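Local structure of aromatic-amino-acid aminotransferase (Burkholderia pseudomallei, 4F4E) at residues Val119-Ile132 with Leu298-Pro310. The protein probably transfers amino groups between aromatic amino acids such as tyrosine and 2-oxoglutarate, working as a homodimer with covalently bound pyridoxal 5'-phosphate. Numbering follows the deposited sequence.
Sequences VTAQALGGTGALKI and LKRVIRTNYSNPP
Leu124 lies over one face of the Tyr306 ring, its CD2 methyl 3.7 Å from the ring centroid and 19° off the normal, a CH-pi contact displaced toward the CE1-CZ side. Its other branch, CD1, rests on the Pro310 ring, 3.6 Å from CD of that proline. Ile302 O stands above the opposite face of the tyrosine, while Ile132 CG2 approaches the ring edge. With chi1 at 55°, Tyr306 CG sits between its own backbone N and carbonyl carbon, and the ring reaches in toward strand 119-124. There its hydroxyl makes no direct hydrogen bond to the strand and is linked to it through two waters. Tyr306 OH donates to one, 2.7 Å away, which in turn donates to Gln122 O; it accepts from the other, which takes the N-H of Leu124. The extended Gln122 side chain runs across the Pro309 ring, CD 3.7 Å from Pro309 CG, and NE2 makes a weak, bent hydrogen bond (125° at the hydrogen) to Pro310 O; OE1 accepts from Ile94 N. Ile132 meets helix 298-303: CD1 lies 3.9 Å from Ile302 CG1, and CB packs against Val301 CG1 and Leu298 CD1. Ala121 CB touches both Leu298 CD2 and Ile302 CD1. Gly126 N and Thr127 N bind the phosphate of the pyridoxal phosphate-lysine at position 269, so the same segment that packs here also holds the cofactor phosphate. Asn305 ND2 bonds to Asn305 OD1 of the second subunit, placing the contact at the dimer interface. Helix 298-303 runs nearly parallel to strand 119-124, an outermost strand of the chain's large mixed sheet, whose antiparallel neighbour 278-284 adds Leu281 against Ile132 and Leu298.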
ATOM      1  N   VAL A 119       2.813  15.310 -13.095  1.00 10.01           N
ATOM      2  CA  VAL A 119       1.911  14.679 -12.146  1.00  9.99           C
ATOM      3  C   VAL A 119       2.748  13.803 -11.249  1.00  9.51           C
ATOM      4  O   VAL A 119       3.524  12.998 -11.747  1.00  9.51           O
ATOM      5  CB  VAL A 119       0.906  13.776 -12.921  1.00 10.38           C
ATOM      6  CG1 VAL A 119       0.068  12.963 -11.946  1.00 10.62           C
ATOM      7  CG2 VAL A 119       0.024  14.623 -13.841  1.00 10.76           C
ATOM      8  N   THR A 120       2.612  13.972  -9.942  1.00  8.77           N
ATOM      9  CA  THR A 120       3.260  13.122  -8.955  1.00  8.36           C
ATOM     10  C   THR A 120       2.302  12.649  -7.901  1.00  8.27           C
ATOM     11  O   THR A 120       1.603  13.469  -7.274  1.00  9.22           O
ATOM     12  CB  THR A 120       4.446  13.841  -8.292  1.00  8.20           C
ATOM     13  OG1 THR A 120       5.401  14.180  -9.310  1.00  8.29           O
ATOM     14  CG2 THR A 120       5.103  12.945  -7.242  1.00  7.82           C
ATOM     15  N   ALA A 121       2.217  11.321  -7.717  1.00  7.80           N
ATOM     16  CA  ALA A 121       1.402  10.724  -6.667  1.00  7.54           C
ATOM     17  C   ALA A 121       2.336   9.935  -5.732  1.00  7.25           C
ATOM     18  O   ALA A 121       3.145   9.136  -6.180  1.00  7.12           O
ATOM     19  CB  ALA A 121       0.325   9.766  -7.221  1.00  7.56           C
ATOM     20  N   GLN A 122       2.198  10.176  -4.439  1.00  7.01           N
ATOM     21  CA  GLN A 122       2.860   9.398  -3.446  1.00  6.93           C
ATOM     22  C   GLN A 122       2.474   7.950  -3.610  1.00  6.71           C
ATOM     23  O   GLN A 122       1.350   7.634  -3.972  1.00  7.14           O
ATOM     24  CB  GLN A 122       2.455   9.909  -2.045  1.00  6.90           C
ATOM     25  CG  GLN A 122       3.151   9.252  -0.860  1.00  6.74           C
ATOM     26  CD  GLN A 122       2.582   9.729   0.440  1.00  6.92           C
ATOM     27  OE1 GLN A 122       2.078  10.845   0.527  1.00  7.16           O
ATOM     28  NE2 GLN A 122       2.669   8.888   1.470  1.00  6.74           N
ATOM     29  N   ALA A 123       3.418   7.066  -3.339  1.00  6.51           N
ATOM     30  CA  ALA A 123       3.237   5.645  -3.612  1.00  6.48           C
ATOM     31  C   ALA A 123       3.868   4.775  -2.534  1.00  6.40           C
ATOM     32  O   ALA A 123       4.729   5.239  -1.775  1.00  5.99           O
ATOM     33  CB  ALA A 123       3.845   5.308  -5.013  1.00  6.21           C
ATOM     34  N   LEU A 124       3.504   3.477  -2.528  1.00  6.67           N
ATOM     35  CA  LEU A 124       4.044   2.524  -1.548  1.00  6.98           C
ATOM     36  C   LEU A 124       5.410   2.028  -2.004  1.00  6.97           C
ATOM     37  O   LEU A 124       5.557   0.949  -2.548  1.00  6.85           O
ATOM     38  CB  LEU A 124       3.070   1.383  -1.308  1.00  7.47           C
ATOM     39  CG  LEU A 124       1.880   1.627  -0.386  1.00  8.22           C
ATOM     40  CD1 LEU A 124       2.260   1.771   1.075  1.00  8.37           C
ATOM     41  CD2 LEU A 124       1.021   2.796  -0.769  1.00  8.92           C
ATOM     42  N   GLY A 125       6.414   2.850  -1.738  1.00  7.10           N
ATOM     43  CA  GLY A 125       7.740   2.633  -2.274  1.00  6.91           C
ATOM     44  C   GLY A 125       7.824   2.767  -3.789  1.00  6.90           C
ATOM     45  O   GLY A 125       6.841   3.096  -4.481  1.00  6.71           O
ATOM     46  N   GLY A 126       9.032   2.492  -4.291  1.00  6.74           N
ATOM     47  CA  GLY A 126       9.248   2.363  -5.715  1.00  6.95           C
ATOM     48  C   GLY A 126       8.431   1.265  -6.313  1.00  6.88           C
ATOM     49  O   GLY A 126       7.942   1.391  -7.472  1.00  6.83           O
ATOM     50  N   THR A 127       8.214   0.204  -5.541  1.00  7.09           N
ATOM     51  CA  THR A 127       7.370  -0.879  -6.056  1.00  6.84           C
ATOM     52  C   THR A 127       5.941  -0.412  -6.302  1.00  7.05           C
ATOM     53  O   THR A 127       5.351  -0.688  -7.358  1.00  6.75           O
ATOM     54  CB  THR A 127       7.344  -2.102  -5.136  1.00  7.11           C
ATOM     55  OG1 THR A 127       8.677  -2.543  -4.882  1.00  6.81           O
ATOM     56  CG2 THR A 127       6.603  -3.208  -5.778  1.00  7.36           C
ATOM     57  N   GLY A 128       5.349   0.255  -5.301  1.00  6.88           N
ATOM     58  CA  GLY A 128       3.989   0.757  -5.475  1.00  6.70           C
ATOM     59  C   GLY A 128       3.844   1.691  -6.662  1.00  6.94           C
ATOM     60  O   GLY A 128       2.850   1.640  -7.368  1.00  7.25           O
ATOM     61  N   ALA A 129       4.851   2.523  -6.900  1.00  6.90           N
ATOM     62  CA  ALA A 129       4.857   3.471  -8.031  1.00  7.25           C
ATOM     63  C   ALA A 129       4.844   2.729  -9.366  1.00  7.38           C
ATOM     64  O   ALA A 129       4.129   3.083 -10.301  1.00  7.17           O
ATOM     65  CB  ALA A 129       6.034   4.423  -7.949  1.00  7.25           C
ATOM     66  N   LEU A 130       5.669   1.689  -9.442  1.00  7.60           N
ATOM     67  CA  LEU A 130       5.674   0.839 -10.618  1.00  7.54           C
ATOM     68  C   LEU A 130       4.304   0.213 -10.869  1.00  7.90           C
ATOM     69  O   LEU A 130       3.843   0.137 -12.022  1.00  7.84           O
ATOM     70  CB  LEU A 130       6.754  -0.240 -10.550  1.00  7.47           C
ATOM     71  CG  LEU A 130       8.214   0.161 -10.627  1.00  7.30           C
ATOM     72  CD1 LEU A 130       9.140  -0.979 -10.072  1.00  7.63           C
ATOM     73  CD2 LEU A 130       8.555   0.553 -12.094  1.00  7.72           C
ATOM     74  N   LYS A 131       3.666  -0.259  -9.798  1.00  8.15           N
ATOM     75  CA  LYS A 131       2.369  -0.930  -9.893  1.00  8.17           C
ATOM     76  C   LYS A 131       1.293   0.031 -10.392  1.00  8.58           C
ATOM     77  O   LYS A 131       0.538  -0.265 -11.287  1.00  8.32           O
ATOM     78  CB  LYS A 131       1.980  -1.484  -8.519  1.00  8.32           C
ATOM     79  CG  LYS A 131       0.610  -2.130  -8.408  1.00  8.83           C
ATOM     80  CD  LYS A 131       0.424  -3.240  -9.419  1.00  9.45           C
ATOM     81  CE  LYS A 131      -0.837  -4.031  -9.159  1.00 10.57           C
ATOM     82  NZ  LYS A 131      -1.322  -4.835 -10.319  1.00 11.10           N
ATOM     83  N   ILE A 132       1.188   1.189  -9.760  1.00  8.52           N
ATOM     84  CA  ILE A 132       0.159   2.132 -10.184  1.00  8.86           C
ATOM     85  C   ILE A 132       0.384   2.613 -11.617  1.00  8.54           C
ATOM     86  O   ILE A 132      -0.582   2.763 -12.370  1.00  8.00           O
ATOM     87  CB  ILE A 132      -0.112   3.248  -9.148  1.00  9.26           C
ATOM     88  CG1 ILE A 132       1.053   4.169  -8.952  1.00  9.73           C
ATOM     89  CG2 ILE A 132      -0.595   2.643  -7.810  1.00  9.55           C
ATOM     90  CD1 ILE A 132       0.714   5.363  -8.038  1.00 10.54           C
ATOM     91  N   LEU A 298      -5.245   8.219 -12.618  1.00 13.17           N
ATOM     92  CA  LEU A 298      -4.310   7.600 -11.660  1.00 13.34           C
ATOM     93  C   LEU A 298      -4.943   7.458 -10.279  1.00 12.50           C
ATOM     94  O   LEU A 298      -4.755   6.470  -9.587  1.00 11.11           O
ATOM     95  CB  LEU A 298      -3.011   8.389 -11.583  1.00 13.96           C
ATOM     96  CG  LEU A 298      -1.842   7.782 -10.872  1.00 15.74           C
ATOM     97  CD1 LEU A 298      -1.445   6.461 -11.552  1.00 15.09           C
ATOM     98  CD2 LEU A 298      -0.724   8.844 -10.951  1.00 15.24           C
ATOM     99  N   LYS A 299      -5.727   8.455  -9.907  1.00 11.50           N
ATOM    100  CA  LYS A 299      -6.489   8.392  -8.666  1.00 11.78           C
ATOM    101  C   LYS A 299      -7.442   7.205  -8.624  1.00 11.75           C
ATOM    102  O   LYS A 299      -7.557   6.594  -7.566  1.00 11.58           O
ATOM    103  CB  LYS A 299      -7.203   9.700  -8.360  1.00 11.68           C
ATOM    104  CG  LYS A 299      -6.235  10.799  -7.933  1.00 11.74           C
ATOM    105  CD  LYS A 299      -6.993  12.081  -7.639  1.00 12.40           C
ATOM    106  CE  LYS A 299      -6.116  13.198  -7.131  1.00 12.63           C
ATOM    107  NZ  LYS A 299      -6.932  14.455  -7.079  1.00 12.74           N
ATOM    108  N   ARG A 300      -8.074   6.846  -9.739  1.00 12.19           N
ATOM    109  CA  ARG A 300      -8.942   5.679  -9.746  1.00 13.06           C
ATOM    110  C   ARG A 300      -8.184   4.410  -9.488  1.00 12.03           C
ATOM    111  O   ARG A 300      -8.633   3.556  -8.746  1.00 11.10           O
ATOM    112  CB  ARG A 300      -9.725   5.532 -11.047  1.00 15.56           C
ATOM    113  CG  ARG A 300     -10.664   6.695 -11.292  1.00 18.75           C
ATOM    114  CD  ARG A 300     -11.329   6.558 -12.663  1.00 22.07           C
ATOM    115  NE  ARG A 300     -11.949   5.252 -12.732  1.00 25.75           N
ATOM    116  CZ  ARG A 300     -12.235   4.599 -13.843  1.00 29.47           C
ATOM    117  NH1 ARG A 300     -11.981   5.129 -15.035  1.00 31.26           N
ATOM    118  NH2 ARG A 300     -12.779   3.395 -13.743  1.00 30.70           N
ATOM    119  N   VAL A 301      -7.016   4.293 -10.120  1.00 11.17           N
ATOM    120  CA  VAL A 301      -6.174   3.116 -10.001  1.00 10.93           C
ATOM    121  C   VAL A 301      -5.614   2.946  -8.568  1.00 10.30           C
ATOM    122  O   VAL A 301      -5.489   1.849  -8.063  1.00  9.62           O
ATOM    123  CB  VAL A 301      -5.039   3.245 -11.049  1.00 11.46           C
ATOM    124  CG1 VAL A 301      -3.869   2.405 -10.717  1.00 11.31           C
ATOM    125  CG2 VAL A 301      -5.595   2.931 -12.462  1.00 12.54           C
ATOM    126  N   ILE A 302      -5.310   4.069  -7.905  1.00  9.61           N
ATOM    127  CA  ILE A 302      -4.887   4.019  -6.508  1.00  9.44           C
ATOM    128  C   ILE A 302      -6.072   3.677  -5.602  1.00 10.21           C
ATOM    129  O   ILE A 302      -5.982   2.845  -4.706  1.00  9.28           O
ATOM    130  CB  ILE A 302      -4.340   5.403  -6.075  1.00  9.38           C
ATOM    131  CG1 ILE A 302      -3.001   5.676  -6.747  1.00  9.12           C
ATOM    132  CG2 ILE A 302      -4.174   5.486  -4.569  1.00  9.16           C
ATOM    133  CD1 ILE A 302      -2.687   7.206  -6.783  1.00  9.21           C
ATOM    134  N   ARG A 303      -7.203   4.335  -5.831  1.00 11.26           N
ATOM    135  CA  ARG A 303      -8.282   4.255  -4.875  1.00 12.68           C
ATOM    136  C   ARG A 303      -8.801   2.827  -4.803  1.00 11.87           C
ATOM    137  O   ARG A 303      -9.187   2.402  -3.721  1.00 11.02           O
ATOM    138  CB  ARG A 303      -9.446   5.218  -5.240  1.00 15.93           C
ATOM    139  CG  ARG A 303     -10.619   5.062  -4.312  1.00 20.98           C
ATOM    140  CD  ARG A 303     -11.395   6.345  -4.018  1.00 27.42           C
ATOM    141  NE  ARG A 303     -12.733   5.989  -3.525  1.00 33.76           N
ATOM    142  CZ  ARG A 303     -13.024   5.474  -2.327  1.00 39.94           C
ATOM    143  NH1 ARG A 303     -12.084   5.244  -1.398  1.00 41.85           N
ATOM    144  NH2 ARG A 303     -14.298   5.193  -2.043  1.00 44.23           N
ATOM    145  N   THR A 304      -8.853   2.129  -5.948  1.00 10.43           N
ATOM    146  CA  THR A 304      -9.347   0.761  -5.966  1.00 10.48           C
ATOM    147  C   THR A 304      -8.302  -0.292  -5.597  1.00  9.98           C
ATOM    148  O   THR A 304      -8.524  -1.502  -5.778  1.00  9.82           O
ATOM    149  CB  THR A 304      -9.941   0.424  -7.343  1.00 10.68           C
ATOM    150  OG1 THR A 304      -8.949   0.651  -8.346  1.00 10.28           O
ATOM    151  CG2 THR A 304     -11.157   1.336  -7.622  1.00 10.56           C
ATOM    152  N   ASN A 305      -7.140   0.170  -5.156  1.00  9.26           N
ATOM    153  CA  ASN A 305      -6.068  -0.716  -4.725  1.00  8.65           C
ATOM    154  C   ASN A 305      -5.955  -0.553  -3.187  1.00  8.65           C
ATOM    155  O   ASN A 305      -6.238  -1.499  -2.418  1.00  8.03           O
ATOM    156  CB  ASN A 305      -4.793  -0.340  -5.478  1.00  8.43           C
ATOM    157  CG  ASN A 305      -3.586  -1.192  -5.094  1.00  8.22           C
ATOM    158  OD1 ASN A 305      -3.596  -1.876  -4.059  1.00  8.10           O
ATOM    159  ND2 ASN A 305      -2.542  -1.188  -5.949  1.00  7.92           N
ATOM    160  N   TYR A 306      -5.611   0.655  -2.719  1.00  8.15           N
ATOM    161  CA  TYR A 306      -5.394   0.809  -1.253  1.00  8.28           C
ATOM    162  C   TYR A 306      -5.970   2.128  -0.677  1.00  8.86           C
ATOM    163  O   TYR A 306      -5.703   2.459   0.488  1.00  8.75           O
ATOM    164  CB  TYR A 306      -3.912   0.678  -0.900  1.00  7.82           C
ATOM    165  CG  TYR A 306      -3.035   1.628  -1.677  1.00  7.74           C
ATOM    166  CD1 TYR A 306      -2.875   2.943  -1.286  1.00  7.79           C
ATOM    167  CD2 TYR A 306      -2.453   1.228  -2.852  1.00  7.56           C
ATOM    168  CE1 TYR A 306      -2.139   3.811  -2.069  1.00  7.71           C
ATOM    169  CE2 TYR A 306      -1.728   2.093  -3.651  1.00  7.42           C
ATOM    170  CZ  TYR A 306      -1.567   3.394  -3.240  1.00  7.52           C
ATOM    171  OH  TYR A 306      -0.776   4.259  -4.009  1.00  7.66           O
ATOM    172  N   SER A 307      -6.778   2.816  -1.493  1.00  9.50           N
ATOM    173  CA  SER A 307      -7.566   3.998  -1.111  1.00  9.73           C
ATOM    174  C   SER A 307      -6.713   5.266  -1.088  1.00  9.29           C
ATOM    175  O   SER A 307      -6.984   6.251  -1.820  1.00  9.27           O
ATOM    176  CB  SER A 307      -8.263   3.783   0.237  1.00 10.59           C
ATOM    177  OG  SER A 307      -9.417   4.536   0.248  1.00 12.54           O
ATOM    178  N   ASN A 308      -5.719   5.250  -0.227  1.00  8.11           N
ATOM    179  CA  ASN A 308      -4.846   6.393  -0.054  1.00  7.97           C
ATOM    180  C   ASN A 308      -3.607   5.887   0.686  1.00  7.54           C
ATOM    181  O   ASN A 308      -3.643   4.808   1.266  1.00  7.28           O
ATOM    182  CB  ASN A 308      -5.564   7.539   0.690  1.00  8.39           C
ATOM    183  CG  ASN A 308      -6.414   7.050   1.840  1.00  8.43           C
ATOM    184  OD1 ASN A 308      -5.875   6.526   2.837  1.00  8.48           O
ATOM    185  ND2 ASN A 308      -7.784   7.167   1.695  1.00  8.47           N
ATOM    186  N   PRO A 309      -2.472   6.593   0.584  1.00  7.15           N
ATOM    187  CA  PRO A 309      -1.242   6.038   1.145  1.00  7.05           C
ATOM    188  C   PRO A 309      -1.015   6.350   2.622  1.00  7.18           C
ATOM    189  O   PRO A 309      -1.678   7.202   3.199  1.00  7.23           O
ATOM    190  CB  PRO A 309      -0.153   6.677   0.251  1.00  7.08           C
ATOM    191  CG  PRO A 309      -0.720   8.033  -0.014  1.00  7.17           C
ATOM    192  CD  PRO A 309      -2.240   7.869  -0.097  1.00  7.26           C
ATOM    193  N   PRO A 310      -0.058   5.651   3.240  1.00  7.23           N
ATOM    194  CA  PRO A 310       0.251   5.882   4.642  1.00  7.53           C
ATOM    195  C   PRO A 310       0.968   7.188   4.860  1.00  7.84           C
ATOM    196  O   PRO A 310       1.619   7.730   3.945  1.00  8.38           O
ATOM    197  CB  PRO A 310       1.155   4.684   4.998  1.00  7.46           C
ATOM    198  CG  PRO A 310       1.808   4.316   3.719  1.00  7.22           C
ATOM    199  CD  PRO A 310       0.784   4.603   2.658  1.00  7.30           C
TER
HETATM  200  O   HOH W   1      -1.139   6.795  -3.303  1.00  6.31           O
HETATM  201  O   HOH W   2       1.559   2.656  -4.457  1.00  6.69           O